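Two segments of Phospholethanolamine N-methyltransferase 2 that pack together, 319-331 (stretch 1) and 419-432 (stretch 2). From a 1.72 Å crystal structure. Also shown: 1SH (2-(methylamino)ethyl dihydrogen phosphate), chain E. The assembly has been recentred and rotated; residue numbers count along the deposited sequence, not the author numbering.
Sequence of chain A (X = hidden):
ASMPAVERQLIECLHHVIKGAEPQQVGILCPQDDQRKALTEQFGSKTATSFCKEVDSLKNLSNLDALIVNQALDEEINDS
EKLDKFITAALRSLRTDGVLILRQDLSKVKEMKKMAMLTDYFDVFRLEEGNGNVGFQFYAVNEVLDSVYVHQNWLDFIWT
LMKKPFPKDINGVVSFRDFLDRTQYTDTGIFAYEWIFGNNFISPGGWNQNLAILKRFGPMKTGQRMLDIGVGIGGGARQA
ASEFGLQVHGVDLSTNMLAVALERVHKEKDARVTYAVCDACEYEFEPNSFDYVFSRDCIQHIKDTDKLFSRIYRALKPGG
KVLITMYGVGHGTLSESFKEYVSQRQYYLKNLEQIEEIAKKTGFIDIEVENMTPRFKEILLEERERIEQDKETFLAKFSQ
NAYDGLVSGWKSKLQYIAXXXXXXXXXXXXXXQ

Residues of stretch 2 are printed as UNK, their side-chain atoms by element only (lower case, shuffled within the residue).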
ATOM      1  N   GLY A 319       2.453 -19.414  15.701  1.00 28.50           N
ATOM      2  CA  GLY A 319       2.196 -20.541  14.815  1.00 32.56           C
ATOM      3  C   GLY A 319       1.905 -20.129  13.379  1.00 31.14           C
ATOM      4  O   GLY A 319       1.796 -20.977  12.491  1.00 30.75           O
ATOM      5  N   GLY A 320       1.781 -18.826  13.145  1.00 25.64           N
ATOM      6  CA  GLY A 320       1.506 -18.310  11.806  1.00 20.89           C
ATOM      7  C   GLY A 320       2.698 -18.427  10.871  1.00 23.25           C
ATOM      8  O   GLY A 320       3.830 -18.644  11.308  1.00 23.59           O
ATOM      9  N   LYS A 321       2.449 -18.266   9.574  1.00 21.93           N
ATOM     10  CA  LYS A 321       3.488 -18.523   8.578  1.00 20.75           C
ATOM     11  C   LYS A 321       3.700 -17.345   7.644  1.00 20.72           C
ATOM     12  O   LYS A 321       2.741 -16.712   7.205  1.00 20.69           O
ATOM     13  CB  LYS A 321       3.141 -19.774   7.761  1.00 23.25           C
ATOM     14  CG  LYS A 321       4.180 -20.092   6.688  1.00 36.01           C
ATOM     15  CD  LYS A 321       3.961 -21.472   6.056  1.00 38.71           C
ATOM     16  CE  LYS A 321       4.675 -22.562   6.834  1.00 47.95           C
ATOM     17  NZ  LYS A 321       4.420 -23.923   6.280  1.00 47.77           N
ATOM     18  N   VAL A 322       4.970 -17.058   7.360  1.00 21.20           N
ATOM     19  CA  VAL A 322       5.344 -16.034   6.392  1.00 19.09           C
ATOM     20  C   VAL A 322       5.919 -16.727   5.166  1.00 22.39           C
ATOM     21  O   VAL A 322       6.610 -17.724   5.294  1.00 23.02           O
ATOM     22  CB  VAL A 322       6.345 -15.020   6.994  1.00 21.92           C
ATOM     23  CG1 VAL A 322       7.575 -15.729   7.553  1.00 24.14           C
ATOM     24  CG2 VAL A 322       6.758 -13.968   5.951  1.00 22.24           C
ATOM     25  N   LEU A 323       5.573 -16.231   3.977  1.00 19.91           N
ATOM     26  CA  LEU A 323       6.120 -16.744   2.729  1.00 19.68           C
ATOM     27  C   LEU A 323       6.382 -15.561   1.819  1.00 19.98           C
ATOM     28  O   LEU A 323       5.501 -14.736   1.592  1.00 22.38           O
ATOM     29  CB  LEU A 323       5.155 -17.738   2.081  1.00 23.80           C
ATOM     30  CG  LEU A 323       5.699 -18.581   0.927  1.00 32.81           C
ATOM     31  CD1 LEU A 323       4.958 -19.904   0.831  1.00 33.88           C
ATOM     32  CD2 LEU A 323       5.590 -17.821  -0.380  1.00 28.58           C
ATOM     33  N   ILE A 324       7.611 -15.466   1.320  1.00 21.34           N
ATOM     34  CA  ILE A 324       8.020 -14.339   0.485  1.00 19.17           C
ATOM     35  C   ILE A 324       8.790 -14.863  -0.730  1.00 21.87           C
ATOM     36  O   ILE A 324       9.606 -15.783  -0.605  1.00 24.50           O
ATOM     37  CB  ILE A 324       8.956 -13.385   1.284  1.00 23.97           C
ATOM     38  CG1 ILE A 324       8.257 -12.864   2.549  1.00 23.88           C
ATOM     39  CG2 ILE A 324       9.434 -12.211   0.425  1.00 24.37           C
ATOM     40  CD1 ILE A 324       9.178 -12.088   3.493  1.00 29.90           C
ATOM     41  N   THR A 325       8.520 -14.300  -1.905  1.00 21.17           N
ATOM     42  CA  THR A 325       9.423 -14.460  -3.040  1.00 19.27           C
ATOM     43  C   THR A 325       9.983 -13.088  -3.367  1.00 22.38           C
ATOM     44  O   THR A 325       9.317 -12.091  -3.156  1.00 21.73           O
ATOM     45  CB  THR A 325       8.755 -15.089  -4.292  1.00 24.69           C
ATOM     46  OG1 THR A 325       7.857 -14.141  -4.891  1.00 23.94           O
ATOM     47  CG2 THR A 325       7.997 -16.368  -3.927  1.00 22.65           C
ATOM     48  N   MET A 326      11.218 -13.030  -3.867  1.00 22.60           N
ATOM     49  CA  MET A 326      11.831 -11.729  -4.107  1.00 22.92           C
ATOM     50  C   MET A 326      12.923 -11.838  -5.153  1.00 22.32           C
ATOM     51  O   MET A 326      13.503 -12.907  -5.327  1.00 24.77           O
ATOM     52  CB  MET A 326      12.431 -11.192  -2.799  1.00 27.02           C
ATOM     53  CG  MET A 326      13.580 -12.047  -2.291  1.00 31.03           C
ATOM     54  SD  MET A 326      14.076 -11.853  -0.553  1.00 40.47           S
ATOM     55  CE  MET A 326      13.621 -13.476   0.070  1.00 47.26           C
ATOM     56  N   TYR A 327      13.215 -10.740  -5.843  1.00 22.25           N
ATOM     57  CA  TYR A 327      14.469 -10.672  -6.599  1.00 25.04           C
ATOM     58  C   TYR A 327      15.588 -10.669  -5.569  1.00 25.99           C
ATOM     59  O   TYR A 327      15.470 -10.002  -4.535  1.00 25.69           O
ATOM     60  CB  TYR A 327      14.547  -9.379  -7.425  1.00 25.52           C
ATOM     61  CG  TYR A 327      13.687  -9.320  -8.683  1.00 28.88           C
ATOM     62  CD1 TYR A 327      12.896 -10.391  -9.076  1.00 28.77           C
ATOM     63  CD2 TYR A 327      13.689  -8.178  -9.488  1.00 29.39           C
ATOM     64  CE1 TYR A 327      12.109 -10.319 -10.237  1.00 29.83           C
ATOM     65  CE2 TYR A 327      12.927  -8.106 -10.656  1.00 29.32           C
ATOM     66  CZ  TYR A 327      12.141  -9.176 -11.022  1.00 31.66           C
ATOM     67  OH  TYR A 327      11.384  -9.091 -12.177  1.00 32.89           O
ATOM     68  N   GLY A 328      16.662 -11.408  -5.836  1.00 24.70           N
ATOM     69  CA  GLY A 328      17.831 -11.393  -4.971  1.00 24.12           C
ATOM     70  C   GLY A 328      19.109 -11.302  -5.779  1.00 30.21           C
ATOM     71  O   GLY A 328      19.073 -11.262  -7.011  1.00 29.31           O
ATOM     72  N   VAL A 329      20.245 -11.262  -5.091  1.00 24.02           N
ATOM     73  CA  VAL A 329      21.525 -11.229  -5.791  1.00 28.56           C
ATOM     74  C   VAL A 329      22.201 -12.593  -5.669  1.00 32.28           C
ATOM     75  O   VAL A 329      22.127 -13.246  -4.619  1.00 33.52           O
ATOM     76  CB  VAL A 329      22.436 -10.092  -5.273  1.00 30.63           C
ATOM     77  CG1 VAL A 329      22.703 -10.236  -3.786  1.00 35.16           C
ATOM     78  CG2 VAL A 329      23.741 -10.040  -6.058  1.00 27.44           C
ATOM     79  N   GLY A 330      22.825 -13.031  -6.761  1.00 32.39           N
ATOM     80  CA  GLY A 330      23.488 -14.318  -6.815  1.00 34.54           C
ATOM     81  C   GLY A 330      24.932 -14.213  -6.374  1.00 34.96           C
ATOM     82  O   GLY A 330      25.334 -13.231  -5.737  1.00 34.94           O
ATOM     83  N   HIS A 331      25.720 -15.227  -6.706  1.00 31.58           N
ATOM     84  CA  HIS A 331      27.099 -15.270  -6.240  1.00 31.95           C
ATOM     85  C   HIS A 331      28.119 -15.076  -7.354  1.00 36.04           C
ATOM     86  O   HIS A 331      29.312 -15.273  -7.144  1.00 40.37           O
ATOM     87  CB  HIS A 331      27.367 -16.570  -5.482  1.00 41.35           C
ATOM     88  CG  HIS A 331      26.637 -16.657  -4.179  1.00 49.56           C
ATOM     89  ND1 HIS A 331      25.331 -17.088  -4.086  1.00 53.68           N
ATOM     90  CD2 HIS A 331      27.020 -16.338  -2.920  1.00 53.70           C
ATOM     91  CE1 HIS A 331      24.946 -17.047  -2.823  1.00 55.19           C
ATOM     92  NE2 HIS A 331      25.951 -16.594  -2.094  1.00 59.78           N
ATOM     93  N   UNK A 419      24.977 -14.524 -15.708  1.00 40.69           N
ATOM     94  CA  UNK A 419      26.162 -14.174 -14.932  1.00 38.54           C
ATOM     95  C   UNK A 419      26.001 -14.516 -13.444  1.00 37.72           C
ATOM     96  O   UNK A 419      26.905 -14.268 -12.643  1.00 39.25           O
ATOM     97  o   UNK A 419      27.330 -13.221 -17.272  1.00 55.66           O
ATOM     98  c   UNK A 419      26.797 -12.343 -16.561  1.00 47.18           C
ATOM     99  o   UNK A 419      26.520 -11.201 -16.980  1.00 48.04           O
ATOM    100  c   UNK A 419      26.474 -12.685 -15.124  1.00 39.75           C
ATOM    101  N   UNK A 420      24.856 -15.105 -13.094  1.00 36.27           N
ATOM    102  CA  UNK A 420      24.463 -15.356 -11.695  1.00 33.75           C
ATOM    103  C   UNK A 420      24.491 -14.077 -10.866  1.00 35.65           C
ATOM    104  O   UNK A 420      24.918 -14.078  -9.707  1.00 34.85           O
ATOM    105  c   UNK A 420      24.643 -17.056  -9.798  1.00 47.01           C
ATOM    106  o   UNK A 420      25.316 -17.213  -8.751  1.00 44.17           O
ATOM    107  o   UNK A 420      23.430 -17.359  -9.864  1.00 43.79           O
ATOM    108  c   UNK A 420      25.314 -16.459 -11.036  1.00 38.79           C
ATOM    109  N   UNK A 421      24.033 -12.983 -11.471  1.00 31.11           N
ATOM    110  CA  UNK A 421      23.847 -11.737 -10.743  1.00 32.40           C
ATOM    111  C   UNK A 421      22.419 -11.703 -10.184  1.00 28.00           C
ATOM    112  O   UNK A 421      22.207 -11.495  -8.992  1.00 31.36           O
ATOM    113  n   UNK A 421      26.380 -11.309 -11.821  1.00 33.84           N
ATOM    114  o   UNK A 421      25.826  -9.326 -12.728  1.00 33.50           O
ATOM    115  c   UNK A 421      25.507 -10.345 -12.118  1.00 36.54           C
ATOM    116  c   UNK A 421      24.050 -10.530 -11.662  1.00 33.96           C
ATOM    117  N   UNK A 422      21.452 -11.928 -11.069  1.00 30.80           N
ATOM    118  CA  UNK A 422      20.027 -11.827 -10.744  1.00 31.16           C
ATOM    119  C   UNK A 422      19.510 -13.198 -10.318  1.00 29.08           C
ATOM    120  O   UNK A 422      19.592 -14.155 -11.084  1.00 30.91           O
ATOM    121  c   UNK A 422      16.948 -11.266 -10.848  1.00 32.61           C
ATOM    122  n   UNK A 422      17.299  -9.874 -12.496  1.00 35.92           N
ATOM    123  n   UNK A 422      15.833 -10.496 -11.068  1.00 32.24           N
ATOM    124  c   UNK A 422      19.278 -11.356 -11.997  1.00 28.57           C
ATOM    125  c   UNK A 422      16.070  -9.665 -12.064  1.00 29.42           C
ATOM    126  c   UNK A 422      17.888 -10.873 -11.748  1.00 30.34           C
ATOM    127  N   UNK A 423      18.982 -13.300  -9.100  1.00 29.93           N
ATOM    128  CA  UNK A 423      18.370 -14.541  -8.648  1.00 27.75           C
ATOM    129  C   UNK A 423      16.910 -14.315  -8.258  1.00 26.00           C
ATOM    130  O   UNK A 423      16.487 -13.180  -8.011  1.00 25.81           O
ATOM    131  c   UNK A 423      20.374 -15.908  -7.835  1.00 32.75           C
ATOM    132  c   UNK A 423      19.131 -15.126  -7.442  1.00 29.46           C
ATOM    133  n   UNK A 423      20.899 -16.685  -6.894  1.00 28.85           N
ATOM    134  o   UNK A 423      20.865 -15.810  -8.965  1.00 35.33           O
ATOM    135  N   UNK A 424      16.140 -15.397  -8.196  1.00 24.25           N
ATOM    136  CA  UNK A 424      14.741 -15.303  -7.778  1.00 24.92           C
ATOM    137  C   UNK A 424      14.601 -16.225  -6.585  1.00 26.82           C
ATOM    138  O   UNK A 424      14.697 -17.451  -6.729  1.00 27.70           O
ATOM    139  c   UNK A 424       8.653 -17.395  -9.100  1.00 29.76           C
ATOM    140  c   UNK A 424       8.771 -16.168  -8.497  1.00 32.46           C
ATOM    141  c   UNK A 424      12.335 -15.437  -8.590  1.00 27.87           C
ATOM    142  c   UNK A 424      10.057 -15.623  -8.385  1.00 27.36           C
ATOM    143  c   UNK A 424       9.776 -18.079  -9.593  1.00 31.05           C
ATOM    144  c   UNK A 424      11.203 -16.282  -8.865  1.00 31.18           C
ATOM    145  n   UNK A 424      10.468 -14.430  -7.840  1.00 30.08           N
ATOM    146  c   UNK A 424      13.795 -15.724  -8.904  1.00 28.54           C
ATOM    147  c   UNK A 424      11.841 -14.334  -7.953  1.00 29.57           C
ATOM    148  c   UNK A 424      11.054 -17.535  -9.477  1.00 26.73           C
ATOM    149  N   UNK A 425      14.410 -15.638  -5.403  1.00 26.13           N
ATOM    150  CA  UNK A 425      14.511 -16.378  -4.149  1.00 22.11           C
ATOM    151  C   UNK A 425      13.181 -16.599  -3.433  1.00 27.19           C
ATOM    152  O   UNK A 425      12.283 -15.766  -3.517  1.00 26.84           O
ATOM    153  c   UNK A 425      16.918 -15.756  -3.662  1.00 28.79           C
ATOM    154  n   UNK A 425      17.739 -14.801  -3.237  1.00 32.11           N
ATOM    155  c   UNK A 425      15.475 -15.664  -3.201  1.00 27.87           C
ATOM    156  o   UNK A 425      17.291 -16.689  -4.376  1.00 26.21           O
ATOM    157  N   UNK A 426      13.095 -17.719  -2.717  1.00 23.99           N
ATOM    158  CA  UNK A 426      11.928 -18.109  -1.932  1.00 25.57           C
ATOM    159  C   UNK A 426      12.332 -18.196  -0.457  1.00 24.53           C
ATOM    160  O   UNK A 426      13.403 -18.709  -0.125  1.00 24.91           O
ATOM    161  c   UNK A 426      10.366 -20.102  -1.562  1.00 28.69           C
ATOM    162  c   UNK A 426       8.365 -21.268  -0.015  1.00 28.43           C
ATOM    163  c   UNK A 426       9.036 -19.927  -1.892  1.00 29.61           C
ATOM    164  c   UNK A 426      11.448 -19.482  -2.416  1.00 28.27           C
ATOM    165  c   UNK A 426      10.684 -20.891  -0.462  1.00 31.19           C
ATOM    166  c   UNK A 426       9.697 -21.465   0.315  1.00 30.43           C
ATOM    167  c   UNK A 426       8.034 -20.497  -1.121  1.00 31.47           C
ATOM    168  N   UNK A 427      11.486 -17.684   0.424  1.00 22.05           N
ATOM    169  CA  UNK A 427      11.703 -17.784   1.861  1.00 24.54           C
ATOM    170  C   UNK A 427      10.369 -18.086   2.537  1.00 22.31           C
ATOM    171  O   UNK A 427       9.355 -17.466   2.223  1.00 22.82           O
ATOM    172  c   UNK A 427      12.777 -17.007   4.819  1.00 27.77           C
ATOM    173  c   UNK A 427      10.929 -15.129   5.678  1.00 28.55           C
ATOM    174  c   UNK A 427      12.559 -16.814   6.182  1.00 26.42           C
ATOM    175  c   UNK A 427      12.289 -16.475   2.404  1.00 28.76           C
ATOM    176  c   UNK A 427      11.636 -15.872   6.610  1.00 25.63           C
ATOM    177  c   UNK A 427      11.157 -15.323   4.318  1.00 23.10           C
ATOM    178  c   UNK A 427      12.064 -16.271   3.877  1.00 24.36           C
ATOM    179  N   UNK A 428      10.360 -19.057   3.444  1.00 20.53           N
ATOM    180  CA  UNK A 428       9.184 -19.279   4.290  1.00 23.96           C
ATOM    181  C   UNK A 428       9.641 -19.590   5.705  1.00 24.54           C
ATOM    182  O   UNK A 428      10.747 -20.082   5.898  1.00 25.31           O
ATOM    183  c   UNK A 428       8.332 -20.414   3.744  1.00 28.63           C
ATOM    184  N   UNK A 429       8.800 -19.296   6.695  1.00 24.04           N
ATOM    185  CA  UNK A 429       9.122 -19.596   8.087  1.00 20.85           C
ATOM    186  C   UNK A 429       7.882 -19.446   8.940  1.00 23.24           C
ATOM    187  O   UNK A 429       6.851 -18.928   8.482  1.00 24.36           O
ATOM    188  c   UNK A 429      10.230 -18.678   8.601  1.00 25.26           C
ATOM    189  N   UNK A 430       7.980 -19.907  10.178  1.00 22.17           N
ATOM    190  CA  UNK A 430       6.846 -19.850  11.091  1.00 21.27           C
ATOM    191  C   UNK A 430       7.198 -19.121  12.397  1.00 24.35           C
ATOM    192  O   UNK A 430       8.355 -19.130  12.842  1.00 23.79           O
ATOM    193  c   UNK A 430       6.142 -22.061  10.076  1.00 30.99           C
ATOM    194  c   UNK A 430       7.065 -22.030  12.326  1.00 58.81           C
ATOM    195  c   UNK A 430       6.238 -21.265  11.357  1.00 43.96           C
ATOM    196  N   UNK A 431       6.198 -18.473  12.985  1.00 25.37           N
ATOM    197  CA  UNK A 431       6.355 -17.840  14.286  1.00 26.88           C
ATOM    198  C   UNK A 431       6.118 -18.911  15.333  1.00 22.62           C
ATOM    199  O   UNK A 431       5.148 -19.646  15.240  1.00 27.03           O
ATOM    200  c   UNK A 431       5.388 -16.020  15.816  1.00 28.58           C
ATOM    201  c   UNK A 431       5.328 -16.718  14.455  1.00 25.45           C
ATOM    202  c   UNK A 431       4.536 -14.043  17.147  1.00 24.96           C
ATOM    203  c   UNK A 431       4.553 -14.737  15.791  1.00 25.11           C
ATOM    204  n   UNK A 431       3.789 -12.746  17.004  1.00 24.21           N
ATOM    205  N   UNK A 432       7.024 -19.028  16.320  1.00 23.01           N
ATOM    206  CA  UNK A 432       6.892 -20.142  17.265  1.00 26.31           C
ATOM    207  C   UNK A 432       5.581 -20.176  18.017  1.00 36.79           C
ATOM    208  O   UNK A 432       5.013 -19.098  18.251  1.00 32.57           O
ATOM    209  c   UNK A 432       8.058 -19.926  18.257  1.00 32.52           C
ATOM    210  c   UNK A 432       8.365 -18.422  16.366  1.00 29.60           C
ATOM    211  c   UNK A 432       8.807 -18.691  17.780  1.00 38.95           C
TER
HETATM  212  O4  1SH E 702      11.783  -7.049 -13.697  0.53 29.31           O
HETATM  213  P1  1SH E 702      11.564  -5.574 -13.370  0.53 31.71           P
HETATM  214  O1  1SH E 702      12.751  -4.963 -12.737  0.53 29.14           O
HETATM  215  O3  1SH E 702      11.203  -4.799 -14.694  0.53 30.09           O
HETATM  216  O2  1SH E 702      10.372  -5.468 -12.333  0.53 30.24           O
HETATM  217  C1  1SH E 702       9.218  -6.067 -12.622  0.53 30.97           C
HETATM  218  C2  1SH E 702       8.194  -6.117 -11.496  0.53 30.60           C
HETATM  219  N1  1SH E 702       8.523  -6.911 -10.345  0.53 31.16           N
HETATM  220  C3  1SH E 702       7.525  -6.684  -9.364  0.53 21.13           C
HETATM  221  O   HOH W   1      20.648 -15.259  -3.461  1.00 38.51           O
HETATM  222  O   HOH W   2      23.361 -18.035  -6.568  1.00 41.10           O

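Position 419 carries two carbons, the second bearing two oxygens, and stays out of reach of stretch 1: Asp419, an acid suited to a partly exposed loop. Position 420 has the same atoms, but one oxygen lies 2.9 Å from His331 N. This is Asp420, whose OD2 accepts that amide's hydrogen bond and a second from water 2; it has just left a helix, in a Schellman motif. At 421 two carbons end in one oxygen and one nitrogen, pointing away from stretch 1. Asn421 therefore meets stretch 1 through its backbone, Gly330 N, just past the end of the strand, donating to Asn421 O at 2.8 Å.

Position 422 shows one carbon and a five-membered ring with two nitrogens, the mark of His422. Its edge faces the ring of Tyr327, NE2 lying 3.4 Å from Tyr327 CG, while Tyr327 OH donates to 1SH O4 at 2.6 Å. The amide at 423, two carbons with one oxygen and one nitrogen, sits against Gly330, where a side chain would clash with it: Asn423. Fused five- and six-membered rings with one nitrogen identify 424 as Trp424; its CD1 reaches Tyr327 CD1 at 4.2 Å, near the edge of the tyrosine ring.

Position 425 is another amide, of two carbons, one oxygen and one nitrogen, packed over Gly328. Asn425 ND2 lies 3.8 Å from Gly328 CA, in space that a CB there would invade, and donates to water 1, which in turn donates to Val329 O.

One carbon and a six-carbon ring make 426 Phe426, with CE1 3.6 Å from Leu323 CG on the face shared with Thr325. The same atoms at 427 give Phe427 on the other face, where CD2 meets Ile324 CD1 at 3.9 Å and CE2 meets Val322 CG1 at 3.9 Å. These broad apolar rings suit a buried sheet.

Single carbons mark 428 and 429 as Ala428 and Ala429, small enough to sit beside Leu323 and Val322 respectively. A carbon bearing two more makes 430 Val430; its CG1 touches Lys321 CE at 3.6 Å, apolar against the aliphatic part of the lysine. Four carbons ending in nitrogen make 431 Lys431, its end leading away to a partner elsewhere in the structure. Three carbons closing onto the backbone nitrogen give Pro432, which has no amide hydrogen to donate and lies beyond the strand.

The contact is an antiparallel strand pair. Reciprocal backbone bonds, such as Ile324 N to Phe427 O (2.8 Å) and Phe427 N to Ile324 O (2.9 Å), fix the register, and side chains alternate between the two faces.

Stretch 2 (419-432) DDNHNWNFFAAVKP
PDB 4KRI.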